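Local coordinates for kelch-like protein 7 (Homo sapiens, PDB 3II7) that serves as the substrate-specific adapter of a CUL3-RBX1 E3 ubiquitin ligase, the part described here being its Kelch-repeat domain, at residues A[141-146]-A[152-157]; A[192-197]-A[203-208]. All blocks are in the same frame, centred on the assembly; numbering follows the deposited sequence. Where two conformers were deposited one is given.

Interaction 1 of 2, residues A[141-146]-A[152-157]; sequences CSHGMV and IYVCGG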
ATOM      1  N   CYS A 141      -2.554  -9.661   7.893  1.00  6.44           N
ATOM      2  CA  CYS A 141      -1.217  -9.187   7.467  0.50  3.91           C
ATOM      3  C   CYS A 141      -1.200  -9.107   5.944  1.00  4.20           C
ATOM      4  O   CYS A 141      -1.856  -9.916   5.295  1.00  5.99           O
ATOM      5  CB  CYS A 141      -0.132 -10.199   7.857  0.50  4.88           C
ATOM      6  SG  CYS A 141       0.242 -10.320   9.576  0.50 15.51           S
ATOM      7  N   SER A 142      -0.390  -8.209   5.385  1.00  4.90           N
ATOM      8  CA  SER A 142      -0.139  -8.162   3.945  1.00  3.99           C
ATOM      9  C   SER A 142      -1.386  -7.821   3.174  1.00  2.54           C
ATOM     10  O   SER A 142      -1.510  -8.158   2.017  1.00  5.42           O
ATOM     11  CB  SER A 142       0.448  -9.492   3.449  1.00  4.95           C
ATOM     12  OG  SER A 142       1.637  -9.816   4.150  1.00  7.51           O
ATOM     13  N   HIS A 143      -2.298  -7.163   3.859  1.00  3.64           N
ATOM     14  CA  HIS A 143      -3.512  -6.640   3.283  1.00  3.64           C
ATOM     15  C   HIS A 143      -3.297  -5.267   2.676  1.00  4.49           C
ATOM     16  O   HIS A 143      -2.321  -4.587   2.949  1.00  6.58           O
ATOM     17  CB  HIS A 143      -4.600  -6.518   4.374  1.00  4.74           C
ATOM     18  CG  HIS A 143      -4.166  -5.715   5.571  1.00  3.70           C
ATOM     19  ND1 HIS A 143      -3.102  -6.097   6.362  1.00  3.43           N
ATOM     20  CD2 HIS A 143      -4.647  -4.565   6.112  1.00  3.56           C
ATOM     21  CE1 HIS A 143      -2.927  -5.200   7.317  1.00  4.67           C
ATOM     22  NE2 HIS A 143      -3.873  -4.282   7.214  1.00  3.42           N
ATOM     23  N   GLY A 144      -4.242  -4.856   1.854  1.00  4.15           N
ATOM     24  CA  GLY A 144      -4.303  -3.445   1.404  1.00  6.94           C
ATOM     25  C   GLY A 144      -5.191  -2.590   2.270  1.00  6.17           C
ATOM     26  O   GLY A 144      -6.187  -3.081   2.862  1.00  5.88           O
ATOM     27  N   MET A 145      -4.851  -1.296   2.373  1.00  6.07           N
ATOM     28  CA  MET A 145      -5.700  -0.328   3.047  1.00  5.62           C
ATOM     29  C   MET A 145      -5.666   0.967   2.296  1.00  6.54           C
ATOM     30  O   MET A 145      -4.559   1.461   1.948  1.00  9.10           O
ATOM     31  CB  MET A 145      -5.276  -0.089   4.496  1.00  5.41           C
ATOM     32  CG  MET A 145      -6.317   0.724   5.313  1.00  8.64           C
ATOM     33  SD  MET A 145      -6.153   0.690   7.153  1.00 10.95           S
ATOM     34  CE  MET A 145      -4.522   1.428   7.233  1.00  8.72           C
ATOM     35  N   VAL A 146      -6.844   1.519   2.005  1.00  2.78           N
ATOM     36  CA  VAL A 146      -6.927   2.763   1.234  1.00  2.25           C
ATOM     37  C   VAL A 146      -8.019   3.667   1.765  1.00  5.85           C
ATOM     38  O   VAL A 146      -9.052   3.203   2.241  1.00  5.16           O
ATOM     39  CB  VAL A 146      -7.158   2.451  -0.278  1.00  5.35           C
ATOM     40  CG1 VAL A 146      -8.506   1.819  -0.499  1.00  6.89           C
ATOM     41  CG2 VAL A 146      -6.985   3.691  -1.141  1.00  7.19           C
ATOM     42  N   ILE A 152     -12.129   4.376   5.354  1.00  3.71           N
ATOM     43  CA  ILE A 152     -10.904   3.609   5.277  1.00  2.49           C
ATOM     44  C   ILE A 152     -11.261   2.164   5.006  1.00  2.25           C
ATOM     45  O   ILE A 152     -11.901   1.508   5.826  1.00  4.83           O
ATOM     46  CB  ILE A 152     -10.131   3.731   6.574  1.00  5.11           C
ATOM     47  CG1 ILE A 152      -9.757   5.215   6.789  1.00  9.59           C
ATOM     48  CG2 ILE A 152      -8.855   2.813   6.580  1.00  4.09           C
ATOM     49  CD1 ILE A 152      -8.969   5.479   7.972  1.00 19.22           C
ATOM     50  N   TYR A 153     -10.818   1.671   3.858  1.00  3.37           N
ATOM     51  CA  TYR A 153     -11.152   0.328   3.382  1.00  2.00           C
ATOM     52  C   TYR A 153      -9.956  -0.582   3.530  1.00  4.99           C
ATOM     53  O   TYR A 153      -8.820  -0.218   3.174  1.00  5.70           O
ATOM     54  CB  TYR A 153     -11.550   0.343   1.926  1.00  2.39           C
ATOM     55  CG  TYR A 153     -12.816   1.078   1.638  1.00  4.66           C
ATOM     56  CD1 TYR A 153     -14.027   0.409   1.479  1.00  5.83           C
ATOM     57  CD2 TYR A 153     -12.826   2.455   1.553  1.00  4.74           C
ATOM     58  CE1 TYR A 153     -15.199   1.101   1.243  1.00  2.00           C
ATOM     59  CE2 TYR A 153     -14.010   3.161   1.302  1.00  2.38           C
ATOM     60  CZ  TYR A 153     -15.200   2.463   1.148  1.00  4.14           C
ATOM     61  OH  TYR A 153     -16.373   3.135   0.897  1.00  6.32           O
ATOM     62  N   VAL A 154     -10.209  -1.776   4.037  1.00  4.27           N
ATOM     63  CA  VAL A 154      -9.224  -2.834   4.087  0.50  5.23           C
ATOM     64  C   VAL A 154      -9.746  -4.043   3.294  1.00  4.87           C
ATOM     65  O   VAL A 154     -10.916  -4.342   3.369  1.00  4.97           O
ATOM     66  CB  VAL A 154      -9.005  -3.266   5.534  0.50  5.89           C
ATOM     67  CG1 VAL A 154      -8.198  -4.511   5.581  0.50  5.26           C
ATOM     68  CG2 VAL A 154      -8.325  -2.160   6.332  0.50  8.76           C
ATOM     69  N   CYS A 155      -8.871  -4.734   2.566  1.00  4.66           N
ATOM     70  CA  CYS A 155      -9.219  -5.994   1.972  1.00  3.25           C
ATOM     71  C   CYS A 155      -8.046  -6.921   1.805  1.00  3.91           C
ATOM     72  O   CYS A 155      -6.866  -6.510   1.583  1.00  3.11           O
ATOM     73  CB  CYS A 155      -9.942  -5.870   0.665  1.00  9.55           C
ATOM     74  SG  CYS A 155      -8.977  -5.143  -0.593  1.00 11.72           S
ATOM     75  N   GLY A 156      -8.389  -8.169   1.884  1.00  5.95           N
ATOM     76  CA  GLY A 156      -7.463  -9.273   1.714  1.00  2.54           C
ATOM     77  C   GLY A 156      -6.436  -9.357   2.826  1.00  5.00           C
ATOM     78  O   GLY A 156      -6.720  -9.040   3.985  1.00  4.15           O
ATOM     79  N   GLY A 157      -5.258  -9.815   2.468  1.00  4.42           N
ATOM     80  CA  GLY A 157      -4.238 -10.167   3.448  1.00  2.58           C
ATOM     81  C   GLY A 157      -4.337 -11.629   3.829  1.00  4.98           C
ATOM     82  O   GLY A 157      -5.082 -12.415   3.228  1.00  5.24           O
TER
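Met145 lies across Ile152 and Val154 on one face of an antiparallel strand pair. With CG anti to the backbone N (chi1 -169°) and chi2 extended, the methionine carries both CG and SD to Ile152 CG2, each at 3.5 Å; the bend at chi3 only turns CE. Ala96 and Cys98 of strand 96-100 pack on the same methionine. With Met145 replaced by an alanine, the methyl groups of Ile152 and Val154 would probably lose their cover and a gap would open toward strand 96-100. In one of its two conformers, Val154 sets CG2 beside Met145 and turns CG1 obliquely to His143 CD2. The CB of His143 rests 3.3 Å from Gly156 O, while NE2 reaches out of the hairpin to hydrogen-bond Ser107 OG. On the opposite face Val146 CG1 touches Tyr153 CB loosely at 4.2 Å, and the tyrosine ring leads away, its edge near Val146 O. The backbones are joined by paired bonds between Gly144 and Cys155 and between Val146 and Tyr153; Tyr153 N to Val146 O is the straightest, at 2.8 Å and 176°. Gly157 CA sits just 3.0 Å from Cys141 O, where any CB would clash with that oxygen and with His143. A beta hairpin ending in a double glycine, Gly156-Gly157, is characteristic of the Kelch repeat in a six-bladed beta-propeller.

Interaction 2 of 2, residues A[192-197]-A[203-208]; sequences KNHGLV and IFAVGG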
ATOM      1  N   LYS A 192      -3.365 -11.381  -1.170  1.00  2.88           N
ATOM      2  CA  LYS A 192      -2.445 -10.629  -0.322  1.00  2.48           C
ATOM      3  C   LYS A 192      -1.356 -10.066  -1.226  1.00  2.65           C
ATOM      4  O   LYS A 192      -1.127 -10.536  -2.319  1.00  3.00           O
ATOM      5  CB  LYS A 192      -1.827 -11.476   0.775  1.00  2.43           C
ATOM      6  CG  LYS A 192      -0.854 -12.595   0.307  1.00  3.05           C
ATOM      7  CD  LYS A 192      -0.279 -13.327   1.505  1.00  5.84           C
ATOM      8  CE  LYS A 192       0.728 -14.370   1.117  1.00 16.31           C
ATOM      9  NZ  LYS A 192       1.540 -14.848   2.306  1.00 18.90           N
ATOM     10  N   ASN A 193      -0.659  -9.049  -0.731  1.00  2.00           N
ATOM     11  CA  ASN A 193       0.383  -8.362  -1.487  1.00  2.95           C
ATOM     12  C   ASN A 193      -0.081  -7.771  -2.814  1.00  5.01           C
ATOM     13  O   ASN A 193       0.734  -7.533  -3.720  1.00  6.02           O
ATOM     14  CB  ASN A 193       1.611  -9.289  -1.728  1.00  3.09           C
ATOM     15  CG  ASN A 193       2.240  -9.786  -0.448  1.00  8.48           C
ATOM     16  OD1 ASN A 193       2.374 -10.995  -0.243  1.00 11.51           O
ATOM     17  ND2 ASN A 193       2.607  -8.857   0.436  1.00  5.53           N
ATOM     18  N   HIS A 194      -1.376  -7.474  -2.888  1.00  4.82           N
ATOM     19  CA  HIS A 194      -2.024  -6.861  -4.017  1.00  3.66           C
ATOM     20  C   HIS A 194      -1.920  -5.343  -3.913  1.00  5.20           C
ATOM     21  O   HIS A 194      -1.732  -4.784  -2.835  1.00  5.03           O
ATOM     22  CB  HIS A 194      -3.521  -7.248  -4.075  1.00  3.13           C
ATOM     23  CG  HIS A 194      -4.278  -7.019  -2.795  1.00  3.29           C
ATOM     24  ND1 HIS A 194      -3.999  -7.710  -1.649  1.00  4.05           N
ATOM     25  CD2 HIS A 194      -5.356  -6.240  -2.509  1.00  6.85           C
ATOM     26  CE1 HIS A 194      -4.820  -7.333  -0.688  1.00  5.24           C
ATOM     27  NE2 HIS A 194      -5.670  -6.459  -1.183  1.00  4.37           N
ATOM     28  N   GLY A 195      -2.075  -4.684  -5.035  1.00  3.83           N
ATOM     29  CA  GLY A 195      -2.257  -3.252  -5.059  1.00  5.38           C
ATOM     30  C   GLY A 195      -3.684  -2.939  -4.680  1.00  4.15           C
ATOM     31  O   GLY A 195      -4.591  -3.751  -4.903  1.00  4.30           O
ATOM     32  N   LEU A 196      -3.889  -1.742  -4.144  1.00  5.73           N
ATOM     33  CA  LEU A 196      -5.233  -1.321  -3.695  1.00  4.57           C
ATOM     34  C   LEU A 196      -5.266   0.172  -3.829  1.00  4.91           C
ATOM     35  O   LEU A 196      -4.562   0.903  -3.083  1.00  6.13           O
ATOM     36  CB  LEU A 196      -5.545  -1.762  -2.253  1.00  4.49           C
ATOM     37  CG  LEU A 196      -7.043  -1.699  -1.909  1.00  4.81           C
ATOM     38  CD1 LEU A 196      -7.842  -2.779  -2.745  1.00  6.30           C
ATOM     39  CD2 LEU A 196      -7.293  -1.832  -0.396  1.00  4.64           C
ATOM     40  N   VAL A 197      -6.043   0.628  -4.817  1.00  3.00           N
ATOM     41  CA  VAL A 197      -6.068   2.032  -5.194  1.00  2.00           C
ATOM     42  C   VAL A 197      -7.458   2.513  -5.464  1.00  4.83           C
ATOM     43  O   VAL A 197      -8.266   1.810  -6.083  1.00  6.02           O
ATOM     44  CB  VAL A 197      -5.136   2.314  -6.416  1.00  5.73           C
ATOM     45  CG1 VAL A 197      -3.681   1.972  -6.073  1.00  6.81           C
ATOM     46  CG2 VAL A 197      -5.610   1.532  -7.664  1.00  8.25           C
ATOM     47  N   ILE A 203     -12.616   1.062  -6.060  1.00  3.40           N
ATOM     48  CA  ILE A 203     -11.360   0.648  -5.453  1.00  2.00           C
ATOM     49  C   ILE A 203     -10.851  -0.607  -6.173  1.00  3.88           C
ATOM     50  O   ILE A 203     -11.477  -1.692  -6.096  1.00  5.21           O
ATOM     51  CB  ILE A 203     -11.516   0.363  -3.947  1.00  3.26           C
ATOM     52  CG1 ILE A 203     -11.964   1.640  -3.198  1.00  5.63           C
ATOM     53  CG2 ILE A 203     -10.216  -0.170  -3.381  1.00  6.87           C
ATOM     54  CD1 ILE A 203     -12.307   1.408  -1.685  1.00  6.97           C
ATOM     55  N   PHE A 204      -9.711  -0.476  -6.868  1.00  4.35           N
ATOM     56  CA  PHE A 204      -9.144  -1.552  -7.646  1.00  2.29           C
ATOM     57  C   PHE A 204      -8.177  -2.365  -6.798  1.00  3.39           C
ATOM     58  O   PHE A 204      -7.271  -1.802  -6.180  1.00  4.28           O
ATOM     59  CB  PHE A 204      -8.420  -0.993  -8.899  1.00  4.91           C
ATOM     60  CG  PHE A 204      -9.347  -0.450  -9.941  1.00  2.56           C
ATOM     61  CD1 PHE A 204      -9.745  -1.241 -11.015  1.00  2.02           C
ATOM     62  CD2 PHE A 204      -9.818   0.862  -9.868  1.00  6.18           C
ATOM     63  CE1 PHE A 204     -10.567  -0.753 -11.964  1.00  4.21           C
ATOM     64  CE2 PHE A 204     -10.671   1.341 -10.813  1.00  7.26           C
ATOM     65  CZ  PHE A 204     -11.031   0.529 -11.880  1.00  3.68           C
ATOM     66  N   ALA A 205      -8.388  -3.682  -6.772  1.00  2.99           N
ATOM     67  CA  ALA A 205      -7.474  -4.612  -6.205  1.00  2.00           C
ATOM     68  C   ALA A 205      -6.717  -5.253  -7.361  1.00  2.07           C
ATOM     69  O   ALA A 205      -7.329  -5.889  -8.239  1.00  3.68           O
ATOM     70  CB  ALA A 205      -8.218  -5.663  -5.381  1.00  2.55           C
ATOM     71  N   VAL A 206      -5.382  -5.134  -7.330  1.00  3.31           N
ATOM     72  CA  VAL A 206      -4.547  -5.436  -8.481  1.00  3.83           C
ATOM     73  C   VAL A 206      -3.583  -6.555  -8.133  1.00  2.92           C
ATOM     74  O   VAL A 206      -2.707  -6.400  -7.287  1.00  3.52           O
ATOM     75  CB  VAL A 206      -3.746  -4.181  -8.946  1.00  4.17           C
ATOM     76  CG1 VAL A 206      -2.913  -4.503 -10.197  1.00  5.45           C
ATOM     77  CG2 VAL A 206      -4.678  -2.971  -9.163  1.00  5.79           C
ATOM     78  N   GLY A 207      -3.788  -7.699  -8.755  1.00  2.37           N
ATOM     79  CA  GLY A 207      -2.851  -8.789  -8.623  1.00  3.52           C
ATOM     80  C   GLY A 207      -2.697  -9.287  -7.212  1.00  4.59           C
ATOM     81  O   GLY A 207      -3.688  -9.460  -6.484  1.00  4.35           O
ATOM     82  N   GLY A 208      -1.440  -9.510  -6.846  1.00  3.32           N
ATOM     83  CA  GLY A 208      -1.063 -10.113  -5.582  1.00  2.68           C
ATOM     84  C   GLY A 208      -0.933 -11.622  -5.734  1.00  4.38           C
ATOM     85  O   GLY A 208      -0.549 -12.118  -6.790  1.00  4.86           O
TER
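Val197 and Phe204 form a hydrogen-bonded pair in the beta hairpin of strands 195-199 and 202-206, the two inner strands of a Kelch propeller blade. Four backbone bonds tie the segments: Gly195 and Val206 exchange one pair, Val197 and Phe204 the other. Their acceptors are approached differently. Gly195 N comes to Val206 O in the carbonyl plane, on a lone pair, at 2.9 Å, whereas Val206 N stands above the carbonyl plane of Gly195, 37° out of it. Between these pairs, the CA of Leu196 gives a CA-H...O contact to Phe204 O, 3.2 Å away.

Apolar contacts fall on both faces. On one, Leu196 sends CD1 to Ile203 CG2 at 3.6 Å and, more loosely, to the methyl group of Ala205. With chi1 at -164°, Leu196 extends CG away from its own amide nitrogen, and chi2 of 67° then swings CD1 over the neighbouring strand. On the other face Val197 CG2 meets Phe204 CB at 4.0 Å; the phenylalanine ring leads off to Tyr220, with the two ring planes at about 45°. Val206, on this same face, packs on Cys243 of the next blade.

Polar bonds and a close steric fit mark the end away from the hairpin turn. The OD1 of Asn193 is hydrogen-bonded to Gln209 NE2, while Gly207 O accepts a bond from Arg191 NH1. Both Gly207 and Gly208 have positive phi, and a CB on Gly208 would collide with Lys192 O and His194 N. His194 holds its ring beside this end, the edge in plane with Lys192 C, and its CB lies 3.3 Å from Gly207 O.

How the interactions relate
Interaction 1 comes first along the chain and closes before interaction 2 opens; their centres are about 9 Å apart. Each joins the first two strands of a separate four-stranded antiparallel blade: 144-148 with 151-155, then 195-199 with 202-206. The two hairpins occupy equivalent places in consecutive blades, and both straddle a boundary between sequence repeats, Kelch 3 to 4 and Kelch 4 to 5, so each blade draws strands from two repeats. The blades also touch directly: Ser142 O lies 3.0 Å from Asn193 N, a probable hydrogen bond, and Cys155 SG packs against Leu196 CD1. Such side-by-side packing of blades builds the propeller of this adapter.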